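Local coordinates for protein FMN Adenylyltransferase (Candida glabrata, PDB 3FWK) that catalyses the transfer of an adenylyl group from ATP to FMN, the reaction that yields FAD, at residues N40-I45 with Q72-L77. Residues are numbered along the deposited sequence; the frame is centred on the assembly and turned at random.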
# COMPACT_ATOMS: atom_id res chain seq x y z
N ASN A 40 9.09 -13.15 3.61
CA ASN A 40 9.26 -14.51 3.15
C ASN A 40 7.93 -15.24 2.96
O ASN A 40 7.76 -15.97 1.99
CB ASN A 40 10.19 -15.27 4.09
CG ASN A 40 11.63 -14.81 3.96
OD1 ASN A 40 12.04 -14.38 2.89
ND2 ASN A 40 12.38 -14.89 5.04
N THR A 41 6.98 -15.02 3.88
CA THR A 41 5.67 -15.63 3.69
C THR A 41 4.96 -15.07 2.45
O THR A 41 4.40 -15.85 1.66
CB THR A 41 4.79 -15.40 4.92
OG1 THR A 41 5.41 -16.10 6.01
CG2 THR A 41 3.37 -15.96 4.75
N THR A 42 5.01 -13.75 2.26
CA THR A 42 4.39 -13.15 1.06
C THR A 42 5.02 -13.71 -0.23
O THR A 42 4.32 -14.02 -1.19
CB THR A 42 4.50 -11.63 1.14
OG1 THR A 42 3.73 -11.17 2.25
CG2 THR A 42 4.06 -10.97 -0.17
N LYS A 43 6.35 -13.79 -0.25
CA LYS A 43 7.05 -14.32 -1.43
C LYS A 43 6.62 -15.74 -1.73
O LYS A 43 6.40 -16.09 -2.88
CB LYS A 43 8.57 -14.32 -1.21
CG LYS A 43 9.25 -12.99 -1.31
CD LYS A 43 10.79 -13.27 -1.27
CE LYS A 43 11.65 -12.07 -1.51
NZ LYS A 43 12.99 -12.56 -2.03
N SER A 44 6.48 -16.57 -0.69
CA SER A 44 6.05 -17.94 -0.95
C SER A 44 4.63 -18.00 -1.51
O SER A 44 4.35 -18.78 -2.42
CB SER A 44 6.16 -18.75 0.33
OG SER A 44 5.82 -20.08 0.08
N ILE A 45 3.72 -17.18 -0.97
CA ILE A 45 2.36 -17.16 -1.48
C ILE A 45 2.40 -16.81 -2.98
O ILE A 45 1.72 -17.45 -3.78
CB ILE A 45 1.50 -16.15 -0.68
CG1 ILE A 45 1.26 -16.71 0.75
CG2 ILE A 45 0.19 -15.87 -1.38
CD1 ILE A 45 0.78 -15.65 1.73
N GLN A 72 0.67 -0.21 -1.39
CA GLN A 72 1.99 0.12 -1.89
C GLN A 72 3.03 -0.94 -1.49
O GLN A 72 3.82 -1.37 -2.32
CB GLN A 72 2.40 1.51 -1.45
CG GLN A 72 3.70 1.91 -2.20
CD GLN A 72 4.14 3.29 -1.94
OE1 GLN A 72 3.58 3.99 -1.09
NE2 GLN A 72 5.18 3.72 -2.67
N VAL A 73 3.04 -1.34 -0.22
CA VAL A 73 3.95 -2.42 0.18
C VAL A 73 3.70 -3.64 -0.70
O VAL A 73 4.63 -4.28 -1.20
CB VAL A 73 3.78 -2.76 1.68
CG1 VAL A 73 4.45 -4.13 1.99
CG2 VAL A 73 4.35 -1.66 2.54
N LEU A 74 2.43 -4.02 -0.86
CA LEU A 74 2.15 -5.21 -1.64
C LEU A 74 2.58 -5.06 -3.09
O LEU A 74 3.07 -6.02 -3.69
CB LEU A 74 0.69 -5.58 -1.53
CG LEU A 74 0.28 -6.87 -2.26
CD1 LEU A 74 1.12 -8.09 -1.81
CD2 LEU A 74 -1.18 -7.14 -2.01
N LEU A 75 2.40 -3.87 -3.66
CA LEU A 75 2.84 -3.68 -5.05
C LEU A 75 4.37 -3.83 -5.15
O LEU A 75 4.85 -4.45 -6.11
CB LEU A 75 2.43 -2.30 -5.52
CG LEU A 75 2.81 -1.96 -6.98
CD1 LEU A 75 2.25 -2.92 -8.00
CD2 LEU A 75 2.36 -0.50 -7.28
N LEU A 76 5.14 -3.26 -4.22
CA LEU A 76 6.58 -3.45 -4.25
C LEU A 76 6.94 -4.93 -4.17
O LEU A 76 7.81 -5.40 -4.90
CB LEU A 76 7.23 -2.69 -3.09
CG LEU A 76 7.04 -1.17 -3.07
CD1 LEU A 76 7.77 -0.56 -1.89
CD2 LEU A 76 7.42 -0.48 -4.41
N LEU A 77 6.28 -5.68 -3.27
CA LEU A 77 6.56 -7.10 -3.16
C LEU A 77 6.12 -7.88 -4.38
O LEU A 77 6.80 -8.85 -4.77
CB LEU A 77 5.92 -7.66 -1.89
CG LEU A 77 6.49 -7.06 -0.60
CD1 LEU A 77 5.63 -7.49 0.58
CD2 LEU A 77 8.00 -7.39 -0.37
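Thr42 of helix 31-50 meets Leu74 and Leu77 of helix 69-86, joining two helices of the Rossmann-like alpha/beta fold; helix 69-86 is the next helix after strand 61-64, reached through a short loop. The contact is small and buried, about 111 Å² over both sides, with no hydrogen bond between the segments.

On the side of helix 31-50, one methyl group, Thr42 CG2, makes the van der Waals contacts. It lies 3.9 Å from Leu77 CD1 and 4.2 Å from Leu77 CB, so it touches both the base and one branch of the leucine, and the two side chains cross at about a right angle. A looser approach, 4.4 Å from Thr42 CG2 to Leu74 CD1, adds the leucine one helical turn earlier.

The polar links lie outside the two segments: Lys43 NZ pairs with Glu84 OE1 further along helix 69-86. Thr42 OG1 has Pro196 O and Ala38 O within bonding reach of its single proton and accepts from the indole N-H of Trp200, which also touches Leu77 and so borders both sides of the contact. With chi1 at -65°, this oxygen sits beside the backbone N, while CG2 stands anti to that nitrogen and meets Leu77 CD1 with its flank.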